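Local structure of endoglucanase EG-II (Hypocrea jecorina, 3QR3) at residues V8-F13 and Q49-E54; Y68-N73 and T126-Q131; I45-H50 and T305-S310. The protein hydrolyses internal beta-1,4-glucosidic bonds of cellulose as an endoglucanase, through a TIM-barrel catalytic domain of glycoside hydrolase family 5. All coordinates share one frame; numbering follows the deposited sequence.

In the fold
Contacts 1 and 3 pack helix 44-55 of the TIM barrel on strand 5-11 and on the loop after the last barrel strand; contact 2 joins the loop after strand 59-64 to helix 122-136. Contacts 1 and 3 are close neighbours, with centres 5 Å apart. They touch directly, Phe-51 CZ lying 3.6 Å from Pro-308 CD. Contact 2 lies farther round the barrel, its centre 25 Å from that of contact 1 and 29 Å from that of contact 3. Even so, Phe-13 and Tyr-68 join contacts 1 and 2, with Phe-13 CD1 3.7 Å from Tyr-68 CE2. A bound magnesium ion is about 5 Å from the side chain of His-50 and about 9 Å from that of Phe-51.

Contact 1: V8-F13 and Q49-E54; sequences VNIAGF and QHFVNE
Val-8 and Phe-51 carry most of this contact, which is wholly apolar. Both methyls of Val-8 lie over the same face of the phenyl ring of Phe-51. CG2 of Val-8 is displaced toward the CD2-CE2 side and comes 3.6 Å from CE2; CG1 is nearer the middle of the ring but farther off. The two side chains cross at about a right angle. Phe-51 holds its CG anti to the carbonyl carbon (chi1 -77°), and this sends the ring from the helix toward the strand. Ile-10 adds a looser touch: its CD1 comes obliquely to CE2 of Phe-51 at 4.3 Å.

The contact is a helix-on-strand layer of the TIM barrel. Strand 5-11 is the first barrel strand, and helix 44-55 packs against its outer side. Val-8 and Ile-10 both bond through their backbones to Arg-61 on the next strand, 59-64. Phe-60 of that strand touches both Val-8 and Phe-51.

The opposite face of the Phe-51 ring is met by His-50 of the same helix, with CD2 3.8 Å above the plane and offset toward the rim. The His-50 ring has Glu-54 CD at its edge, in plane, and is also stacked with Trp-315.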
loop_
_atom_site.group_PDB
_atom_site.type_symbol
_atom_site.label_atom_id
_atom_site.label_comp_id
_atom_site.label_asym_id
_atom_site.label_seq_id
_atom_site.Cartn_x
_atom_site.Cartn_y
_atom_site.Cartn_z
ATOM N N VAL A 8 -7.705 3.985 2.791
ATOM C CA VAL A 8 -6.921 3.673 3.973
ATOM C C VAL A 8 -6.370 2.254 3.902
ATOM O O VAL A 8 -6.888 1.396 3.180
ATOM C CB VAL A 8 -7.760 3.795 5.253
ATOM C CG1 VAL A 8 -8.458 5.156 5.318
ATOM C CG2 VAL A 8 -8.773 2.680 5.295
ATOM N N ASN A 9 -5.295 2.029 4.640
ATOM C CA ASN A 9 -4.740 0.698 4.825
ATOM C C ASN A 9 -5.545 -0.069 5.865
ATOM O O ASN A 9 -5.762 0.437 6.962
ATOM C CB ASN A 9 -3.310 0.827 5.320
ATOM C CG ASN A 9 -2.337 1.131 4.201
ATOM O OD1 ASN A 9 -1.736 0.223 3.650
ATOM N ND2 ASN A 9 -2.183 2.407 3.863
ATOM N N ILE A 10 -5.999 -1.268 5.500
ATOM C CA ILE A 10 -6.728 -2.163 6.401
ATOM C C ILE A 10 -5.750 -3.251 6.821
ATOM O O ILE A 10 -5.640 -4.281 6.165
ATOM C CB ILE A 10 -7.936 -2.804 5.682
ATOM C CG1 ILE A 10 -8.778 -1.717 4.997
ATOM C CG2 ILE A 10 -8.786 -3.627 6.662
ATOM C CD1 ILE A 10 -9.482 -0.774 5.981
ATOM N N ALA A 11 -5.019 -2.994 7.900
ATOM C CA ALA A 11 -3.870 -3.816 8.281
ATOM C C ALA A 11 -4.241 -5.021 9.155
ATOM O O ALA A 11 -5.342 -5.094 9.699
ATOM C CB ALA A 11 -2.812 -2.946 8.983
ATOM N N GLY A 12 -3.303 -5.954 9.300
ATOM C CA GLY A 12 -3.507 -7.119 10.145
ATOM C C GLY A 12 -2.913 -8.402 9.584
ATOM O O GLY A 12 -2.279 -9.180 10.321
ATOM N N PHE A 13 -3.102 -8.641 8.287
ATOM C CA PHE A 13 -2.470 -9.803 7.650
ATOM C C PHE A 13 -0.944 -9.632 7.662
ATOM O O PHE A 13 -0.186 -10.569 7.359
ATOM C CB PHE A 13 -2.976 -10.021 6.220
ATOM C CG PHE A 13 -4.252 -10.845 6.124
ATOM C CD1 PHE A 13 -4.218 -12.220 6.258
ATOM C CD2 PHE A 13 -5.466 -10.237 5.844
ATOM C CE1 PHE A 13 -5.381 -12.979 6.144
ATOM C CE2 PHE A 13 -6.634 -10.984 5.736
ATOM C CZ PHE A 13 -6.586 -12.364 5.892
ATOM N N GLN A 49 -16.837 -0.894 4.492
ATOM C CA GLN A 49 -18.185 -0.518 4.071
ATOM C C GLN A 49 -18.533 0.884 4.585
ATOM O O GLN A 49 -19.088 1.704 3.857
ATOM C CB GLN A 49 -19.210 -1.548 4.548
ATOM C CG GLN A 49 -20.629 -1.267 4.087
ATOM C CD GLN A 49 -21.643 -2.202 4.719
ATOM O OE1 GLN A 49 -22.631 -2.577 4.091
ATOM N NE2 GLN A 49 -21.401 -2.580 5.973
ATOM N N HIS A 50 -18.192 1.150 5.841
ATOM C CA HIS A 50 -18.329 2.486 6.410
ATOM C C HIS A 50 -17.517 3.527 5.630
ATOM O O HIS A 50 -18.024 4.595 5.288
ATOM C CB HIS A 50 -17.902 2.475 7.881
ATOM C CG HIS A 50 -17.403 3.793 8.380
ATOM N ND1 HIS A 50 -18.236 4.873 8.596
ATOM C CD2 HIS A 50 -16.158 4.205 8.718
ATOM C CE1 HIS A 50 -17.525 5.894 9.042
ATOM N NE2 HIS A 50 -16.260 5.515 9.122
ATOM N N PHE A 51 -16.252 3.223 5.370
ATOM C CA PHE A 51 -15.382 4.142 4.646
ATOM C C PHE A 51 -15.942 4.487 3.271
ATOM O O PHE A 51 -15.875 5.636 2.841
ATOM C CB PHE A 51 -13.971 3.557 4.515
ATOM C CG PHE A 51 -13.153 3.662 5.773
ATOM C CD1 PHE A 51 -13.084 4.860 6.465
ATOM C CD2 PHE A 51 -12.443 2.570 6.254
ATOM C CE1 PHE A 51 -12.324 4.968 7.619
ATOM C CE2 PHE A 51 -11.679 2.672 7.402
ATOM C CZ PHE A 51 -11.624 3.869 8.089
ATOM N N VAL A 52 -16.505 3.494 2.588
ATOM C CA VAL A 52 -17.030 3.707 1.245
ATOM C C VAL A 52 -18.358 4.463 1.302
ATOM O O VAL A 52 -18.572 5.419 0.555
ATOM C CB VAL A 52 -17.221 2.374 0.475
ATOM C CG1 VAL A 52 -17.996 2.604 -0.834
ATOM C CG2 VAL A 52 -15.869 1.721 0.189
ATOM N N ASN A 53 -19.244 4.041 2.198
ATOM C CA ASN A 53 -20.598 4.591 2.247
ATOM C C ASN A 53 -20.684 5.975 2.875
ATOM O O ASN A 53 -21.454 6.820 2.419
ATOM C CB ASN A 53 -21.541 3.639 2.985
ATOM C CG ASN A 53 -21.857 2.414 2.179
ATOM O OD1 ASN A 53 -21.564 2.361 0.989
ATOM N ND2 ASN A 53 -22.462 1.418 2.815
ATOM N N GLU A 54 -19.886 6.203 3.913
ATOM C CA GLU A 54 -19.966 7.439 4.677
ATOM C C GLU A 54 -18.832 8.427 4.360
ATOM O O GLU A 54 -19.017 9.642 4.444
ATOM C CB GLU A 54 -19.978 7.103 6.165
ATOM C CG GLU A 54 -20.198 8.284 7.084
ATOM C CD GLU A 54 -20.547 7.841 8.494
ATOM O OE1 GLU A 54 -21.448 6.982 8.630
ATOM O OE2 GLU A 54 -19.923 8.344 9.458
#

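Contact 2: Y68-N73 and T126-Q131; sequences YLVNNN and TSLWSQ
Leu-128 meets Leu-69 and Val-70 through a single methyl, its CD1. Leu-128 CD1 lies 4.2 Å from Val-70 CG1 and, less closely, 4.3 Å from Leu-69 CD1. These are light van der Waals touches, and all three residues are buried. In Leu-69, CD1 is anti to CA (chi2 179°), and this full extension brings the methyl to Leu-128.

Ile-104 of strand 99-104 touches both leucines. Leu-128 also packs on Trp-66 and Leu-78. The contact sits at the C-terminal end of the barrel strands, where the short helix 66-69, in the loop after strand 59-64, meets helix 122-136 of the outer layer of the TIM barrel.

The backbone that presents Val-70 is fixed by the end of the short helix. A Schellman motif closes it, with Asn-71 at positive phi as the C-prime residue. Asn-71 N bonds to Tyr-68 O, and Asn-72 N to Gln-67 O. A type I' turn follows from Val-70 to Asn-73, closed by Asn-73 N on Val-70 O at 2.9 Å.

On the helix 122-136 side, Gln-131 bends back to its own helix. Its NE2 bonds to Ser-127 O at 3.1 Å, with an N-H...O angle of 158°. The acceptor lies in the amide plane of Gln-131, but NE2 sits above the carbonyl plane of Ser-127, 56° out of it. The same amide reaches the loop before helix 80-95, with NE2 on Gly-76 O and OE1 on Leu-78 N.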
loop_
_atom_site.group_PDB
_atom_site.type_symbol
_atom_site.label_atom_id
_atom_site.label_comp_id
_atom_site.label_asym_id
_atom_site.label_seq_id
_atom_site.Cartn_x
_atom_site.Cartn_y
_atom_site.Cartn_z
ATOM N N TYR A 68 3.165 -15.459 4.835
ATOM C CA TYR A 68 1.805 -15.906 5.094
ATOM C C TYR A 68 1.182 -16.559 3.852
ATOM O O TYR A 68 0.565 -17.624 3.934
ATOM C CB TYR A 68 0.917 -14.744 5.563
ATOM C CG TYR A 68 -0.494 -15.202 5.806
ATOM C CD1 TYR A 68 -0.822 -15.919 6.951
ATOM C CD2 TYR A 68 -1.491 -14.953 4.878
ATOM C CE1 TYR A 68 -2.102 -16.365 7.168
ATOM C CE2 TYR A 68 -2.780 -15.388 5.085
ATOM C CZ TYR A 68 -3.078 -16.094 6.232
ATOM O OH TYR A 68 -4.361 -16.530 6.429
ATOM N N LEU A 69 1.339 -15.908 2.703
ATOM C CA LEU A 69 0.665 -16.352 1.486
ATOM C C LEU A 69 1.160 -17.712 1.018
ATOM O O LEU A 69 0.391 -18.503 0.476
ATOM C CB LEU A 69 0.803 -15.314 0.360
ATOM C CG LEU A 69 0.009 -14.018 0.577
ATOM C CD1 LEU A 69 0.226 -13.056 -0.572
ATOM C CD2 LEU A 69 -1.485 -14.293 0.781
ATOM N N VAL A 70 2.443 -17.985 1.226
ATOM C CA VAL A 70 3.010 -19.258 0.813
ATOM C C VAL A 70 3.249 -20.176 2.014
ATOM O O VAL A 70 3.921 -21.190 1.897
ATOM C CB VAL A 70 4.324 -19.065 0.042
ATOM C CG1 VAL A 70 4.063 -18.346 -1.287
ATOM C CG2 VAL A 70 5.336 -18.305 0.892
ATOM N N ASN A 71 2.685 -19.811 3.162
ATOM C CA ASN A 71 2.923 -20.538 4.410
ATOM C C ASN A 71 4.392 -20.929 4.598
ATOM O O ASN A 71 4.711 -22.102 4.819
ATOM C CB ASN A 71 2.014 -21.772 4.510
ATOM C CG ASN A 71 1.981 -22.374 5.923
ATOM O OD1 ASN A 71 1.983 -21.657 6.919
ATOM N ND2 ASN A 71 1.929 -23.696 6.000
ATOM N N ASN A 72 5.280 -19.943 4.511
ATOM C CA ASN A 72 6.718 -20.146 4.731
ATOM C C ASN A 72 7.451 -21.015 3.708
ATOM O O ASN A 72 8.625 -21.331 3.901
ATOM C CB ASN A 72 6.970 -20.662 6.147
ATOM C CG ASN A 72 6.471 -19.691 7.205
ATOM O OD1 ASN A 72 6.953 -18.558 7.304
ATOM N ND2 ASN A 72 5.497 -20.126 7.996
ATOM N N ASN A 73 6.771 -21.388 2.623
ATOM C CA ASN A 73 7.396 -22.149 1.543
ATOM C C ASN A 73 7.911 -21.228 0.448
ATOM O O ASN A 73 7.191 -20.932 -0.504
ATOM C CB ASN A 73 6.400 -23.148 0.948
ATOM C CG ASN A 73 5.929 -24.176 1.960
ATOM O OD1 ASN A 73 4.765 -24.562 1.971
ATOM N ND2 ASN A 73 6.833 -24.622 2.816
ATOM N N THR A 126 9.091 -13.674 -8.377
ATOM C CA THR A 126 8.161 -13.523 -9.495
ATOM C C THR A 126 7.141 -14.666 -9.448
ATOM O O THR A 126 5.991 -14.515 -9.859
ATOM C CB THR A 126 8.872 -13.509 -10.878
ATOM O OG1 THR A 126 9.512 -14.769 -11.096
ATOM C CG2 THR A 126 9.919 -12.396 -10.957
ATOM N N SER A 127 7.577 -15.816 -8.949
ATOM C CA SER A 127 6.679 -16.949 -8.739
ATOM C C SER A 127 5.494 -16.587 -7.831
ATOM O O SER A 127 4.366 -17.033 -8.054
ATOM C CB SER A 127 7.452 -18.120 -8.143
ATOM O OG SER A 127 6.677 -18.795 -7.180
ATOM N N LEU A 128 5.753 -15.778 -6.810
ATOM C CA LEU A 128 4.679 -15.302 -5.942
ATOM C C LEU A 128 3.715 -14.437 -6.758
ATOM O O LEU A 128 2.512 -14.672 -6.774
ATOM C CB LEU A 128 5.251 -14.496 -4.776
ATOM C CG LEU A 128 4.233 -13.674 -3.983
ATOM C CD1 LEU A 128 3.381 -14.597 -3.120
ATOM C CD2 LEU A 128 4.932 -12.597 -3.133
ATOM N N TRP A 129 4.258 -13.456 -7.468
ATOM C CA TRP A 129 3.421 -12.522 -8.207
ATOM C C TRP A 129 2.729 -13.152 -9.411
ATOM O O TRP A 129 1.626 -12.757 -9.777
ATOM C CB TRP A 129 4.202 -11.263 -8.588
ATOM C CG TRP A 129 4.226 -10.289 -7.458
ATOM C CD1 TRP A 129 5.307 -9.916 -6.705
ATOM C CD2 TRP A 129 3.101 -9.592 -6.914
ATOM N NE1 TRP A 129 4.924 -9.013 -5.744
ATOM C CE2 TRP A 129 3.575 -8.797 -5.851
ATOM C CE3 TRP A 129 1.737 -9.558 -7.229
ATOM C CZ2 TRP A 129 2.730 -7.973 -5.096
ATOM C CZ3 TRP A 129 0.899 -8.740 -6.475
ATOM C CH2 TRP A 129 1.401 -7.961 -5.423
ATOM N N SER A 130 3.358 -14.152 -10.012
ATOM C CA SER A 130 2.747 -14.818 -11.156
ATOM C C SER A 130 1.454 -15.506 -10.705
ATOM O O SER A 130 0.424 -15.453 -11.382
ATOM C CB SER A 130 3.728 -15.825 -11.764
ATOM O OG SER A 130 3.196 -16.410 -12.933
ATOM N N GLN A 131 1.506 -16.134 -9.536
ATOM C CA GLN A 131 0.335 -16.804 -8.994
ATOM C C GLN A 131 -0.777 -15.834 -8.618
ATOM O O GLN A 131 -1.943 -16.079 -8.920
ATOM C CB GLN A 131 0.712 -17.654 -7.781
ATOM C CG GLN A 131 1.624 -18.815 -8.123
ATOM C CD GLN A 131 1.988 -19.599 -6.893
ATOM O OE1 GLN A 131 1.212 -20.427 -6.426
ATOM N NE2 GLN A 131 3.165 -19.332 -6.349
#

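Contact 3: I45-H50 and T305-S310; sequences IGQMQH and TETPTS
Pro-308 sets its ring against Gln-47 and His-50 of helix 44-55. The helix belongs to the outer layer of the TIM barrel. The segment 305-310 comes from the loop after the last barrel strand, 287-296, and runs into a small two-stranded antiparallel sheet, 309-310 with 315-316.

Gln-47 crosses the proline at about a right angle. Its CG lies 3.9 Å from both CG and CD of the ring. CG of Gln-47 is anti to the carbonyl carbon (chi1 -74°), and the chain then runs out extended (chi2 173°). This carries the amide past the proline to Thr-307, whose CG2 lies 3.5 Å from NE2. That approach is a methyl beside an amide, not a polar bond. The oxygen OE1 is taken by the backbone N of Gly-296, at the end of the last barrel strand. Cutting Gln-47 back to an alanine is likely to leave the N-H of Gly-296 without this acceptor and to open a gap beside the proline ring and the Thr-307 methyl.

His-50 runs past Pro-308 in the opposite direction. Its CD2 meets CG and CB of the proline obliquely, each 3.7 Å away. The NE2 of this imidazole bonds to Asp-317 OD2, and Trp-315 touches Gln-47 and Pro-308 alike.

The loop carries its own brace. Thr-305 OG1 accepts from the backbone N of Thr-307 at 3.2 Å, an ST turn. The hydroxyl of Thr-307 has a separate partner, OG1 bonding to the backbone O of Phe-298.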
loop_
_atom_site.group_PDB
_atom_site.type_symbol
_atom_site.label_atom_id
_atom_site.label_comp_id
_atom_site.label_asym_id
_atom_site.label_seq_id
_atom_site.Cartn_x
_atom_site.Cartn_y
_atom_site.Cartn_z
ATOM N N ILE A 45 -13.959 -5.675 6.970
ATOM C CA ILE A 45 -14.930 -5.536 5.902
ATOM C C ILE A 45 -16.013 -4.541 6.293
ATOM O O ILE A 45 -16.423 -3.719 5.483
ATOM C CB ILE A 45 -15.538 -6.887 5.511
ATOM C CG1 ILE A 45 -14.442 -7.776 4.910
ATOM C CG2 ILE A 45 -16.675 -6.679 4.526
ATOM C CD1 ILE A 45 -14.935 -9.067 4.303
ATOM N N GLY A 46 -16.462 -4.616 7.544
ATOM C CA GLY A 46 -17.381 -3.634 8.082
ATOM C C GLY A 46 -16.777 -2.239 8.085
ATOM O O GLY A 46 -17.474 -1.260 7.826
ATOM N N GLN A 47 -15.482 -2.141 8.378
ATOM C CA GLN A 47 -14.809 -0.842 8.325
ATOM C C GLN A 47 -14.839 -0.297 6.902
ATOM O O GLN A 47 -15.229 0.854 6.672
ATOM C CB GLN A 47 -13.356 -0.937 8.800
ATOM C CG GLN A 47 -13.171 -1.089 10.295
ATOM C CD GLN A 47 -11.724 -1.353 10.664
ATOM O OE1 GLN A 47 -10.806 -0.817 10.035
ATOM N NE2 GLN A 47 -11.508 -2.186 11.677
ATOM N N MET A 48 -14.426 -1.119 5.946
ATOM C CA MET A 48 -14.407 -0.685 4.545
ATOM C C MET A 48 -15.783 -0.196 4.080
ATOM O O MET A 48 -15.889 0.799 3.368
ATOM C CB MET A 48 -13.898 -1.801 3.630
ATOM C CG MET A 48 -12.397 -2.076 3.764
ATOM S SD MET A 48 -11.766 -3.182 2.484
ATOM C CE MET A 48 -12.503 -4.735 2.988
ATOM N N GLN A 49 -16.837 -0.894 4.492
ATOM C CA GLN A 49 -18.185 -0.518 4.071
ATOM C C GLN A 49 -18.533 0.884 4.585
ATOM O O GLN A 49 -19.088 1.704 3.857
ATOM C CB GLN A 49 -19.210 -1.548 4.548
ATOM C CG GLN A 49 -20.629 -1.267 4.087
ATOM C CD GLN A 49 -21.643 -2.202 4.719
ATOM O OE1 GLN A 49 -22.631 -2.577 4.091
ATOM N NE2 GLN A 49 -21.401 -2.580 5.973
ATOM N N HIS A 50 -18.192 1.150 5.841
ATOM C CA HIS A 50 -18.329 2.486 6.410
ATOM C C HIS A 50 -17.517 3.527 5.630
ATOM O O HIS A 50 -18.024 4.595 5.288
ATOM C CB HIS A 50 -17.902 2.475 7.881
ATOM C CG HIS A 50 -17.403 3.793 8.380
ATOM N ND1 HIS A 50 -18.236 4.873 8.596
ATOM C CD2 HIS A 50 -16.158 4.205 8.718
ATOM C CE1 HIS A 50 -17.525 5.894 9.042
ATOM N NE2 HIS A 50 -16.260 5.515 9.122
ATOM N N THR A 305 -3.692 5.581 14.636
ATOM C CA THR A 305 -4.921 4.855 14.354
ATOM C C THR A 305 -5.869 5.665 13.463
ATOM O O THR A 305 -6.051 6.874 13.659
ATOM C CB THR A 305 -5.652 4.374 15.639
ATOM O OG1 THR A 305 -6.832 3.655 15.264
ATOM C CG2 THR A 305 -6.047 5.546 16.540
ATOM N N GLU A 306 -6.452 4.986 12.477
ATOM C CA GLU A 306 -7.508 5.546 11.641
ATOM C C GLU A 306 -8.729 4.638 11.696
ATOM O O GLU A 306 -9.655 4.790 10.908
ATOM C CB GLU A 306 -7.026 5.692 10.194
ATOM C CG GLU A 306 -5.847 6.638 10.047
ATOM C CD GLU A 306 -5.396 6.789 8.610
ATOM O OE1 GLU A 306 -5.995 6.139 7.727
ATOM O OE2 GLU A 306 -4.447 7.561 8.361
ATOM N N THR A 307 -8.725 3.692 12.637
ATOM C CA THR A 307 -9.819 2.729 12.761
ATOM C C THR A 307 -11.057 3.409 13.320
ATOM O O THR A 307 -10.999 4.033 14.378
ATOM C CB THR A 307 -9.438 1.570 13.690
ATOM O OG1 THR A 307 -8.220 0.972 13.233
ATOM C CG2 THR A 307 -10.523 0.516 13.720
ATOM N N PRO A 308 -12.188 3.287 12.614
ATOM C CA PRO A 308 -13.424 3.879 13.136
ATOM C C PRO A 308 -13.940 3.047 14.307
ATOM O O PRO A 308 -13.568 1.881 14.444
ATOM C CB PRO A 308 -14.388 3.771 11.955
ATOM C CG PRO A 308 -13.909 2.590 11.175
ATOM C CD PRO A 308 -12.405 2.533 11.366
ATOM N N THR A 309 -14.786 3.641 15.138
ATOM C CA THR A 309 -15.383 2.926 16.266
ATOM C C THR A 309 -16.843 2.573 15.981
ATOM O O THR A 309 -17.614 3.415 15.532
ATOM C CB THR A 309 -15.298 3.763 17.552
ATOM O OG1 THR A 309 -13.922 4.037 17.848
ATOM C CG2 THR A 309 -15.931 3.019 18.729
ATOM N N SER A 310 -17.220 1.324 16.233
ATOM C CA SER A 310 -18.606 0.906 16.058
ATOM C C SER A 310 -19.373 1.035 17.370
ATOM O O SER A 310 -18.924 0.561 18.409
ATOM C CB SER A 310 -18.687 -0.535 15.550
ATOM O OG SER A 310 -20.009 -0.850 15.134
#